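Local coordinates for protein vestitone reductase (Medicago sativa, PDB 2P4H) that catalyses the NADPH-dependent, stereospecific reduction of (3R)-vestitone, the penultimate step in making the phytoalexin medicarpin in alfalfa, at residues I235-E239 with N240-G244; P197-P200 with D201-K205. All blocks are in the same frame, centred on the assembly; numbering follows the deposited sequence.

Contact 1. Residues I235-E239 with N240-G244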
loop_
_atom_site.group_PDB
_atom_site.type_symbol
_atom_site.label_atom_id
_atom_site.label_comp_id
_atom_site.label_asym_id
_atom_site.label_seq_id
_atom_site.Cartn_x
_atom_site.Cartn_y
_atom_site.Cartn_z
ATOM N N ILE A 235 4.944 4.104 10.839
ATOM C CA ILE A 235 5.736 4.640 11.937
ATOM C C ILE A 235 5.070 4.352 13.281
ATOM O O ILE A 235 5.737 3.990 14.249
ATOM C CB ILE A 235 5.960 6.157 11.749
ATOM C CG1 ILE A 235 6.817 6.392 10.500
ATOM C CG2 ILE A 235 6.642 6.747 12.980
ATOM C CD1 ILE A 235 7.022 7.857 10.147
ATOM N N TYR A 236 3.749 4.492 13.336
ATOM C CA TYR A 236 3.015 4.230 14.568
ATOM C C TYR A 236 3.203 2.788 15.041
ATOM O O TYR A 236 3.500 2.535 16.211
ATOM C CB TYR A 236 1.520 4.500 14.369
ATOM C CG TYR A 236 0.714 4.291 15.630
ATOM C CD1 TYR A 236 0.609 5.301 16.587
ATOM C CD2 TYR A 236 0.112 3.063 15.898
ATOM C CE1 TYR A 236 -0.071 5.091 17.780
ATOM C CE2 TYR A 236 -0.570 2.838 17.092
ATOM C CZ TYR A 236 -0.658 3.857 18.027
ATOM O OH TYR A 236 -1.337 3.641 19.204
ATOM N N LEU A 237 3.032 1.837 14.129
ATOM C CA LEU A 237 3.166 0.428 14.475
ATOM C C LEU A 237 4.605 0.034 14.795
ATOM O O LEU A 237 4.844 -0.952 15.492
ATOM C CB LEU A 237 2.591 -0.434 13.350
ATOM C CG LEU A 237 1.076 -0.245 13.204
ATOM C CD1 LEU A 237 0.585 -0.891 11.918
ATOM C CD2 LEU A 237 0.368 -0.836 14.418
ATOM N N LEU A 238 5.563 0.800 14.290
ATOM C CA LEU A 238 6.965 0.530 14.577
ATOM C C LEU A 238 7.304 1.034 15.982
ATOM O O LEU A 238 8.046 0.384 16.719
ATOM C CB LEU A 238 7.869 1.244 13.567
ATOM C CG LEU A 238 9.360 1.311 13.926
ATOM C CD1 LEU A 238 9.967 -0.083 13.908
ATOM C CD2 LEU A 238 10.079 2.218 12.940
ATOM N N GLU A 239 6.745 2.187 16.344
ATOM C CA GLU A 239 7.018 2.817 17.637
ATOM C C GLU A 239 6.142 2.370 18.805
ATOM O O GLU A 239 6.519 2.545 19.965
ATOM C CB GLU A 239 6.914 4.342 17.504
ATOM C CG GLU A 239 7.783 4.944 16.406
ATOM C CD GLU A 239 7.683 6.462 16.340
ATOM O OE1 GLU A 239 6.611 7.011 16.683
ATOM O OE2 GLU A 239 8.669 7.109 15.929
ATOM N N ASN A 240 4.977 1.806 18.509
ATOM C CA ASN A 240 4.058 1.357 19.552
ATOM C C ASN A 240 3.906 -0.157 19.534
ATOM O O ASN A 240 3.477 -0.743 18.537
ATOM C CB ASN A 240 2.706 2.045 19.366
ATOM C CG ASN A 240 2.797 3.550 19.542
ATOM O OD1 ASN A 240 2.699 4.065 20.658
ATOM N ND2 ASN A 240 3.008 4.262 18.442
ATOM N N SER A 241 4.251 -0.777 20.657
ATOM C CA SER A 241 4.214 -2.227 20.805
ATOM C C SER A 241 2.842 -2.887 20.893
ATOM O O SER A 241 2.617 -3.756 21.741
ATOM C CB SER A 241 5.051 -2.634 22.022
ATOM O OG SER A 241 4.556 -2.028 23.201
ATOM N N VAL A 242 1.923 -2.481 20.023
ATOM C CA VAL A 242 0.596 -3.088 20.002
ATOM C C VAL A 242 0.768 -4.479 19.386
ATOM O O VAL A 242 1.803 -4.770 18.786
ATOM C CB VAL A 242 -0.401 -2.238 19.177
ATOM C CG1 VAL A 242 -0.585 -0.879 19.839
ATOM C CG2 VAL A 242 0.100 -2.064 17.752
ATOM N N PRO A 243 -0.234 -5.357 19.523
ATOM C CA PRO A 243 -0.124 -6.711 18.967
ATOM C C PRO A 243 0.245 -6.807 17.494
ATOM O O PRO A 243 -0.199 -6.003 16.672
ATOM C CB PRO A 243 -1.503 -7.311 19.237
ATOM C CG PRO A 243 -1.931 -6.613 20.488
ATOM C CD PRO A 243 -1.516 -5.186 20.228
ATOM N N GLY A 244 1.066 -7.802 17.167
ATOM C CA GLY A 244 1.433 -8.016 15.783
ATOM C C GLY A 244 0.234 -8.677 15.124
ATOM O O GLY A 244 -0.729 -9.033 15.805
#
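At the C-terminal end of helix 227-239, Asn-240 turns back onto Tyr-236 and closes the last turn with both its backbone and its side chain. The carbonyl oxygen of Tyr-236 accepts two bonds from this one residue. Asn-240 N reaches Tyr-236 O at 2.8 Å, the helical i to i+4 bond, and the side-chain Asn-240 ND2 reaches the same Tyr-236 O at 2.9 Å. The second is fairly straight (162° at the hydrogen) and keeps the oxygen in the amide plane, while the nitrogen itself stands somewhat out of the carbonyl plane.

That bond also holds the amide flat over the Tyr-236 ring. The two planes are 23° apart, with Asn-240 ND2 only 3.2 Å from Tyr-236 CD1, above the ring and shifted toward its rim. Asn-240 CB adds a CH-pi contact over the face, 4.2 Å from the Tyr-236 ring centroid. The ring is brought here by a first torsion that sets CG opposite the backbone N (chi1 -178°), and its OH is tied to Ala-297 O.

Beyond an inverse gamma turn centred on Ser-241, Val-242 comes back against the helix, its CG2 3.6 Å from Leu-237 CD2. The Leu-237 side chain also packs on Ile-121 of strand 119-125 and on Val-183 and Leu-185 of strand 182-187. Arg-119 links the two sides, its NE bonding Leu-237 O and its NH2 bonding Val-242 O. The arrangement is a C-terminal helix cap with a side-chain donor, at the helix-to-strand connection that leads into edge strand 245-248 of a Rossmann-type parallel sheet.

Contact 2. Residues P197-P200 with D201-K205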
loop_
_atom_site.group_PDB
_atom_site.type_symbol
_atom_site.label_atom_id
_atom_site.label_comp_id
_atom_site.label_asym_id
_atom_site.label_seq_id
_atom_site.Cartn_x
_atom_site.Cartn_y
_atom_site.Cartn_z
ATOM N N PRO A 197 8.293 8.956 -10.418
ATOM C CA PRO A 197 8.265 9.406 -11.814
ATOM C C PRO A 197 7.042 9.117 -12.685
ATOM O O PRO A 197 6.873 9.746 -13.727
ATOM C CB PRO A 197 9.545 8.799 -12.390
ATOM C CG PRO A 197 9.677 7.529 -11.627
ATOM C CD PRO A 197 9.370 7.970 -10.212
ATOM N N LYS A 198 6.193 8.182 -12.275
ATOM C CA LYS A 198 5.004 7.861 -13.060
ATOM C C LYS A 198 3.733 8.002 -12.234
ATOM O O LYS A 198 3.767 7.892 -11.009
ATOM C CB LYS A 198 5.090 6.432 -13.602
ATOM C CG LYS A 198 6.230 6.194 -14.578
ATOM C CD LYS A 198 6.218 4.761 -15.085
ATOM C CE LYS A 198 7.338 4.522 -16.083
ATOM N NZ LYS A 198 7.334 3.120 -16.588
ATOM N N LEU A 199 2.615 8.244 -12.911
ATOM C CA LEU A 199 1.325 8.375 -12.236
ATOM C C LEU A 199 0.933 7.024 -11.639
ATOM O O LEU A 199 0.779 6.043 -12.367
ATOM C CB LEU A 199 0.253 8.815 -13.238
ATOM C CG LEU A 199 -1.181 8.914 -12.703
ATOM C CD1 LEU A 199 -1.261 10.011 -11.651
ATOM C CD2 LEU A 199 -2.134 9.205 -13.848
ATOM N N PRO A 200 0.774 6.948 -10.304
ATOM C CA PRO A 200 0.396 5.664 -9.703
ATOM C C PRO A 200 -0.954 5.174 -10.219
ATOM O O PRO A 200 -1.902 5.947 -10.350
ATOM C CB PRO A 200 0.358 5.972 -8.205
ATOM C CG PRO A 200 1.353 7.088 -8.058
ATOM C CD PRO A 200 1.056 7.954 -9.265
ATOM N N ASP A 201 -1.034 3.878 -10.501
ATOM C CA ASP A 201 -2.252 3.269 -11.003
ATOM C C ASP A 201 -3.445 3.519 -10.077
ATOM O O ASP A 201 -4.546 3.801 -10.542
ATOM C CB ASP A 201 -2.034 1.761 -11.172
ATOM C CG ASP A 201 -3.254 1.051 -11.709
ATOM O OD1 ASP A 201 -3.636 1.321 -12.866
ATOM O OD2 ASP A 201 -3.830 0.223 -10.973
ATOM N N SER A 202 -3.226 3.420 -8.770
ATOM C CA SER A 202 -4.306 3.627 -7.814
ATOM C C SER A 202 -4.875 5.040 -7.903
ATOM O O SER A 202 -6.081 5.243 -7.741
ATOM C CB SER A 202 -3.821 3.339 -6.391
ATOM O OG SER A 202 -2.706 4.142 -6.056
ATOM N N ILE A 203 -4.011 6.015 -8.164
ATOM C CA ILE A 203 -4.462 7.394 -8.285
ATOM C C ILE A 203 -5.184 7.593 -9.616
ATOM O O ILE A 203 -6.208 8.275 -9.677
ATOM C CB ILE A 203 -3.270 8.375 -8.142
ATOM C CG1 ILE A 203 -2.717 8.275 -6.715
ATOM C CG2 ILE A 203 -3.704 9.803 -8.476
ATOM C CD1 ILE A 203 -1.538 9.188 -6.423
ATOM N N GLU A 204 -4.668 6.994 -10.685
ATOM C CA GLU A 204 -5.329 7.128 -11.977
ATOM C C GLU A 204 -6.749 6.571 -11.875
ATOM O O GLU A 204 -7.702 7.169 -12.379
ATOM C CB GLU A 204 -4.538 6.385 -13.061
ATOM C CG GLU A 204 -5.180 6.452 -14.442
ATOM C CD GLU A 204 -4.235 6.018 -15.544
ATOM O OE1 GLU A 204 -3.496 5.034 -15.344
ATOM O OE2 GLU A 204 -4.243 6.660 -16.615
ATOM N N LYS A 205 -6.897 5.435 -11.201
ATOM C CA LYS A 205 -8.212 4.830 -11.041
ATOM C C LYS A 205 -9.117 5.650 -10.128
ATOM O O LYS A 205 -10.304 5.815 -10.412
ATOM C CB LYS A 205 -8.075 3.404 -10.500
ATOM C CG LYS A 205 -7.418 2.448 -11.483
ATOM C CD LYS A 205 -7.324 1.045 -10.921
ATOM C CE LYS A 205 -6.695 0.105 -11.936
ATOM N NZ LYS A 205 -7.407 0.161 -13.241
HETATM O O HOH W 1 -1.182 5.194 -13.960
#
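Pro-200 O takes two backbone N-H groups from the first turn of helix 201-206: Glu-204 N at 3.0 Å, with a good angle of 162° at the hydrogen, and Ile-203 N, weakly. Beside this pair a water donates to both Leu-199 O and Glu-204 OE1, each 2.7 Å from the water oxygen, and so bridges the incoming loop to the side chain one turn on. Pro-200 is the N-cap residue, and having no side-chain acceptor it meets the helix with its ring instead. The ring lies alongside Ile-203, both pointing the same way, with Pro-200 CG 3.9 Å from Ile-203 CD1.

Leu-199 divides its two methyls between Ile-203 and Glu-204. Its CD1 touches Ile-203 CG2 at 4.0 Å, while CD2 rests on the aliphatic part of Glu-204, 3.8 Å from Glu-204 CB; CG opposite the backbone N (chi1 176°) swings the two methyls toward the helix. Trimming Ile-203 to an alanine would probably take one apolar neighbour from the Pro-200 ring and from Leu-199 CD1, and open a gap toward Phe-12 and Cys-316, which Ile-203 also touches. Ser-202 OG bonds Ile-190 O, fastening the turn to strand 189-191.

How the contacts relate
Contact 2 comes earlier in the chain than contact 1; residues 197-205 start a helix and residues 235-244 finish one. They lie on opposite sides of the chain's centre, with their own centres 29 Å apart and nearest atoms about 19 Å apart. Contact 2 is the one beside the NADP(+) site, which Phe-12 and Leu-13 are predicted to line. The Pro-200 side chain is about 4 Å from that of Phe-12, and the Asp-201 side chain about 8 Å from that of Tyr-160, probably another NADP(+) ligand. Contact 1 is more remote: the Leu-237 side chain is about 12 Å from that of Leu-13. Helix 12-23 touches both, Pro-200 and Ile-203 through Phe-12, Ile-235 through Ser-20 and Leu-21.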